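Local coordinates for N utilization substance protein B (Aquifex aeolicus, PDB 3R2C) that probably takes part in transcription antitermination of ribosomal RNA genes by binding the boxA antiterminator sequence, at residues Thr53-Ile65 with Ala84-Lys96. Residues are numbered along the deposited sequence; the frame is centred on the assembly and turned at random. Where two conformers were deposited one is given.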
loop_
_atom_site.group_PDB
_atom_site.type_symbol
_atom_site.label_atom_id
_atom_site.label_comp_id
_atom_site.label_asym_id
_atom_site.label_seq_id
_atom_site.Cartn_x
_atom_site.Cartn_y
_atom_site.Cartn_z
ATOM N N THR A 53 -13.041 -6.923 -3.153
ATOM C CA THR A 53 -12.779 -8.325 -2.853
ATOM C C THR A 53 -11.785 -8.463 -1.709
ATOM O O THR A 53 -12.022 -9.223 -0.765
ATOM C CB THR A 53 -12.207 -9.072 -4.083
ATOM O OG1 THR A 53 -13.171 -9.074 -5.135
ATOM C CG2 THR A 53 -11.847 -10.508 -3.733
ATOM N N ALA A 54 -10.681 -7.725 -1.792
ATOM C CA ALA A 54 -9.660 -7.746 -0.743
ATOM C C ALA A 54 -10.233 -7.276 0.588
ATOM O O ALA A 54 -9.936 -7.845 1.638
ATOM C CB ALA A 54 -8.463 -6.861 -1.127
ATOM N N VAL A 55 -11.032 -6.216 0.554
ATOM C CA VAL A 55 -11.570 -5.653 1.793
ATOM C C VAL A 55 -12.562 -6.616 2.449
ATOM O O VAL A 55 -12.507 -6.881 3.656
ATOM C CB VAL A 55 -12.279 -4.314 1.536
ATOM C CG1 VAL A 55 -13.180 -3.941 2.739
ATOM C CG2 VAL A 55 -11.266 -3.213 1.245
ATOM N N ARG A 56 -13.464 -7.159 1.646
ATOM C CA ARG A 56 -14.495 -8.050 2.161
ATOM C C ARG A 56 -13.936 -9.392 2.667
ATOM O O ARG A 56 -14.563 -10.059 3.491
ATOM C CB ARG A 56 -15.568 -8.282 1.092
ATOM C CG ARG A 56 -16.437 -9.515 1.335
ATOM C CD ARG A 56 -17.479 -9.704 0.238
ATOM N NE ARG A 56 -17.094 -10.763 -0.690
ATOM C CZ ARG A 56 -16.749 -10.570 -1.960
ATOM N NH1 ARG A 56 -16.750 -9.349 -2.486
ATOM N NH2 ARG A 56 -16.411 -11.612 -2.711
ATOM N N HIS A 57 -12.777 -9.801 2.160
ATOM C CA HIS A 57 -12.153 -11.044 2.608
ATOM C C HIS A 57 -10.846 -10.830 3.381
ATOM O O HIS A 57 -10.032 -11.743 3.523
ATOM C CB HIS A 57 -11.906 -11.927 1.391
ATOM C CG HIS A 57 -13.167 -12.352 0.715
ATOM N ND1 HIS A 57 -14.053 -13.239 1.291
ATOM C CD2 HIS A 57 -13.701 -12.011 -0.481
ATOM C CE1 HIS A 57 -15.077 -13.425 0.478
ATOM N NE2 HIS A 57 -14.886 -12.695 -0.606
ATOM N N ILE A 58 -10.664 -9.639 3.930
ATOM C CA ILE A 58 -9.356 -9.264 4.459
ATOM C C ILE A 58 -8.855 -10.202 5.580
ATOM O O ILE A 58 -7.666 -10.515 5.626
ATOM C CB ILE A 58 -9.349 -7.796 4.929
ATOM C CG1 ILE A 58 -7.913 -7.310 5.188
ATOM C CG2 ILE A 58 -10.237 -7.623 6.162
ATOM C CD1 ILE A 58 -7.011 -7.361 3.955
ATOM N N GLU A 59 -9.737 -10.657 6.474
ATOM C CA GLU A 59 -9.300 -11.526 7.561
ATOM C C GLU A 59 -8.817 -12.873 7.043
ATOM O O GLU A 59 -7.811 -13.391 7.513
ATOM C CB GLU A 59 -10.421 -11.752 8.594
ATOM C CG GLU A 59 -10.848 -10.471 9.319
ATOM C CD GLU A 59 -10.099 -10.260 10.611
ATOM O OE1 GLU A 59 -8.938 -9.795 10.553
ATOM O OE2 GLU A 59 -10.674 -10.564 11.684
ATOM N N GLU A 60 -9.544 -13.457 6.094
ATOM C CA GLU A 60 -9.134 -14.748 5.550
ATOM C C GLU A 60 -7.857 -14.583 4.717
ATOM O O GLU A 60 -6.982 -15.436 4.722
ATOM C CB GLU A 60 -10.238 -15.362 4.687
ATOM C CG GLU A 60 -9.911 -16.766 4.220
ATOM C CD GLU A 60 -11.072 -17.452 3.512
ATOM O OE1 GLU A 60 -12.153 -16.833 3.355
ATOM O OE2 GLU A 60 -10.891 -18.623 3.111
ATOM N N ILE A 61 -7.747 -13.477 4.000
ATOM C CA ILE A 61 -6.551 -13.228 3.182
ATOM C C ILE A 61 -5.301 -13.151 4.081
ATOM O O ILE A 61 -4.277 -13.764 3.807
ATOM C CB ILE A 61 -6.726 -11.937 2.350
ATOM C CG1 ILE A 61 -7.713 -12.208 1.201
ATOM C CG2 ILE A 61 -5.381 -11.441 1.816
ATOM C CD1 ILE A 61 -8.187 -10.963 0.466
ATOM N N ASP A 62 -5.410 -12.424 5.184
ATOM C CA ASP A 62 -4.290 -12.278 6.106
ATOM C C ASP A 62 -3.902 -13.634 6.723
ATOM O O ASP A 62 -2.731 -13.922 6.931
ATOM C CB ASP A 62 -4.646 -11.254 7.201
ATOM C CG ASP A 62 -4.560 -9.797 6.694
ATOM O OD1 ASP A 62 -4.283 -9.592 5.487
ATOM O OD2 ASP A 62 -4.773 -8.854 7.493
ATOM N N SER A 63 -4.897 -14.454 7.026
ATOM C CA SER A 63 -4.644 -15.792 7.562
ATOM C C SER A 63 -3.934 -16.681 6.536
ATOM O O SER A 63 -3.004 -17.426 6.863
ATOM C CB SER A 63 -5.967 -16.433 7.977
ATOM O OG SER A 63 -5.778 -17.770 8.377
ATOM N N ILE A 64 -4.388 -16.623 5.290
ATOM C CA ILE A 64 -3.761 -17.413 4.231
ATOM C C ILE A 64 -2.296 -17.013 4.072
ATOM O O ILE A 64 -1.417 -17.855 3.949
ATOM C CB ILE A 64 -4.491 -17.222 2.903
ATOM C CG1 ILE A 64 -5.831 -17.966 2.954
ATOM C CG2 ILE A 64 -3.615 -17.701 1.742
ATOM C CD1 ILE A 64 -6.807 -17.532 1.900
ATOM N N ILE A 65 -2.035 -15.716 4.093
ATOM C CA ILE A 65 -0.672 -15.217 3.995
ATOM C C ILE A 65 0.156 -15.699 5.194
ATOM O O ILE A 65 1.256 -16.209 5.023
ATOM C CB ILE A 65 -0.668 -13.671 3.905
ATOM C CG1 ILE A 65 -1.228 -13.225 2.536
ATOM C CG2 ILE A 65 0.732 -13.110 4.128
ATOM C CD1 ILE A 65 -1.602 -11.729 2.500
ATOM N N ALA A 84 0.644 -5.694 -1.355
ATOM C CA ALA A 84 0.809 -6.351 -2.644
ATOM C C ALA A 84 0.409 -7.823 -2.526
ATOM O O ALA A 84 -0.200 -8.380 -3.448
ATOM C CB ALA A 84 2.247 -6.215 -3.155
ATOM N N LEU A 85 0.752 -8.453 -1.400
ATOM C CA LEU A 85 0.347 -9.833 -1.139
ATOM C C LEU A 85 -1.166 -9.941 -0.957
ATOM O O LEU A 85 -1.779 -10.890 -1.417
ATOM C CB LEU A 85 1.072 -10.418 0.094
ATOM C CG LEU A 85 2.511 -10.889 -0.203
ATOM C CD1 LEU A 85 3.309 -11.140 1.083
ATOM C CD2 LEU A 85 2.500 -12.131 -1.086
ATOM N N ARG A 86 -1.777 -8.973 -0.291
ATOM C CA ARG A 86 -3.215 -9.041 -0.090
ATOM C C ARG A 86 -3.909 -8.987 -1.443
ATOM O O ARG A 86 -4.878 -9.704 -1.695
ATOM C CB ARG A 86 -3.695 -7.889 0.789
ATOM C CG ARG A 86 -3.449 -8.110 2.289
ATOM C CD ARG A 86 -3.428 -6.774 3.059
ATOM N NE ARG A 86 -3.602 -6.985 4.492
ATOM C CZ ARG A 86 -3.450 -6.051 5.422
ATOM N NH1 ARG A 86 -3.085 -4.815 5.097
ATOM N NH2 ARG A 86 -3.665 -6.358 6.687
ATOM N N LEU A 87 -3.402 -8.127 -2.311
ATOM C CA LEU A 87 -3.995 -7.955 -3.623
ATOM C C LEU A 87 -3.802 -9.223 -4.460
ATOM O O LEU A 87 -4.729 -9.679 -5.144
ATOM C CB LEU A 87 -3.368 -6.740 -4.313
ATOM C CG LEU A 87 -3.859 -6.457 -5.735
ATOM C CD1 LEU A 87 -5.369 -6.236 -5.749
ATOM C CD2 LEU A 87 -3.117 -5.246 -6.324
ATOM N N GLY A 88 -2.597 -9.792 -4.414
ATOM C CA GLY A 88 -2.298 -11.007 -5.162
ATOM C C GLY A 88 -3.217 -12.141 -4.728
ATOM O O GLY A 88 -3.743 -12.884 -5.546
ATOM N N VAL A 89 -3.434 -12.273 -3.433
ATOM C CA VAL A 89 -4.278 -13.360 -2.940
ATOM C C VAL A 89 -5.734 -13.141 -3.360
ATOM O O VAL A 89 -6.414 -14.076 -3.765
ATOM C CB VAL A 89 -4.171 -13.509 -1.413
ATOM C CG1 VAL A 89 -5.287 -14.442 -0.869
ATOM C CG2 VAL A 89 -2.790 -14.034 -1.044
ATOM N N ALA A 90 -6.209 -11.904 -3.248
ATOM C CA ALA A 90 -7.575 -11.577 -3.634
ATOM C C ALA A 90 -7.823 -11.971 -5.095
ATOM O O ALA A 90 -8.862 -12.553 -5.416
ATOM C CB ALA A 90 -7.858 -10.088 -3.428
ATOM N N GLU A 91 -6.885 -11.669 -5.985
ATOM C CA GLU A 91 -7.121 -11.968 -7.403
ATOM C C GLU A 91 -6.921 -13.443 -7.746
ATOM O O GLU A 91 -7.724 -14.034 -8.472
ATOM C CB GLU A 91 -6.237 -11.119 -8.332
ATOM C CG GLU A 91 -6.759 -11.178 -9.771
ATOM C CD GLU A 91 -6.169 -10.115 -10.669
ATOM O OE1 GLU A 91 -5.229 -9.415 -10.233
ATOM O OE2 GLU A 91 -6.650 -9.984 -11.818
ATOM N N LEU A 92 -5.848 -14.038 -7.244
ATOM C CA LEU A 92 -5.514 -15.417 -7.606
ATOM C C LEU A 92 -6.522 -16.390 -7.016
ATOM O O LEU A 92 -6.893 -17.372 -7.640
ATOM C CB LEU A 92 -4.119 -15.780 -7.094
ATOM C CG LEU A 92 -2.983 -15.121 -7.880
ATOM C CD1 LEU A 92 -1.649 -15.370 -7.173
ATOM C CD2 LEU A 92 -2.948 -15.621 -9.332
ATOM N N ILE A 93 -6.972 -16.101 -5.806
ATOM C CA ILE A 93 -7.767 -17.067 -5.066
ATOM C C ILE A 93 -9.226 -16.686 -5.021
ATOM O O ILE A 93 -10.081 -17.474 -5.402
ATOM C CB ILE A 93 -7.229 -17.257 -3.651
ATOM C CG1 ILE A 93 -5.836 -17.885 -3.736
ATOM C CG2 ILE A 93 -8.181 -18.129 -2.824
ATOM C CD1 ILE A 93 -5.338 -18.467 -2.443
ATOM N N PHE A 94 -9.517 -15.475 -4.577
ATOM C CA PHE A 94 -10.903 -15.112 -4.352
ATOM C C PHE A 94 -11.604 -14.741 -5.660
ATOM O O PHE A 94 -12.813 -14.900 -5.779
ATOM C CB PHE A 94 -10.998 -14.025 -3.269
ATOM C CG PHE A 94 -10.694 -14.549 -1.897
ATOM C CD1 PHE A 94 -9.395 -14.582 -1.422
ATOM C CD2 PHE A 94 -11.715 -15.069 -1.099
ATOM C CE1 PHE A 94 -9.117 -15.091 -0.158
ATOM C CE2 PHE A 94 -11.452 -15.578 0.163
ATOM C CZ PHE A 94 -10.154 -15.590 0.638
ATOM N N LEU A 95 -10.850 -14.293 -6.656
ATOM C CA LEU A 95 -11.441 -14.066 -7.972
ATOM C C LEU A 95 -11.064 -15.190 -8.952
ATOM O O LEU A 95 -11.435 -15.140 -10.120
ATOM C CB LEU A 95 -11.037 -12.700 -8.520
ATOM C CG LEU A 95 -11.583 -11.494 -7.747
ATOM C CD1 LEU A 95 -11.036 -10.204 -8.337
ATOM C CD2 LEU A 95 -13.115 -11.475 -7.737
ATOM N N LYS A 96 -10.325 -16.187 -8.470
ATOM C CA LYS A 96 -9.972 -17.372 -9.260
ATOM C C LYS A 96 -9.425 -16.981 -10.632
ATOM O O LYS A 96 -9.973 -17.382 -11.663
ATOM C CB LYS A 96 -11.194 -18.293 -9.429
ATOM C CG LYS A 96 -11.863 -18.717 -8.120
ATOM C CD LYS A 96 -13.007 -19.713 -8.362
ATOM C CE LYS A 96 -13.815 -19.962 -7.086
ATOM N NZ LYS A 96 -14.670 -21.184 -7.167
HETATM O O HOH W 1 -15.255 -13.755 -3.807
#
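Arg86 and Asp62 pair side-on where the helical segments 58-65 and 84-94 cross at 105°. The arginine chain runs extended from CG to NE and passes between Ile58, Ile61, Asp62 and Ile65 as a knob in their hole. At its end Arg86 NE gives a nearly straight bond to the syn lone pair of Asp62 OD1 (2.9 Å), while Arg86 NH2 meets Asp62 OD2 at 2.8 Å from the syn side, tilted out of the carboxylate plane. Both oxygens lie close to the guanidinium plane, so the pairing fixes its rotation; NH1 turns to Asn83 OD1, and Ile58 CD1 packs 3.5 Å from Arg86 NE. A methionine in place of Arg86 would probably leave the Asp62 carboxylate without its charged mate and free to turn. In the middle, Ile61 reaches into the hole formed by Arg86, Val89, Ala90 and Phe94; with CG1 anti to the carbonyl carbon (chi1 -74°), it brings CD1 to 4.0 Å from Ala90 CB. The small Ala54 and Ala90 let helix 41-56 come close too, their CA atoms 5.2 Å apart. Phe94 closes the far end. Its ring and that of His57, from the junction of helices 41-56 and 58-66, form an offset stack (centroids 4.5 Å apart, planes at 22°): Phe94 CD2 lies over the centre of the His57 ring, and His57 CB makes a CH-pi contact over a face of the Phe94 ring. Glu60 OE1 sits at the Phe94 edge, and Ile61 CG1 is 3.5 Å from Phe94 CE1. Within this all-helical NusB fold, the contact thus joins two chemistries: a charged, directional pairing at one end, and an aliphatic and aromatic interlock along the rest.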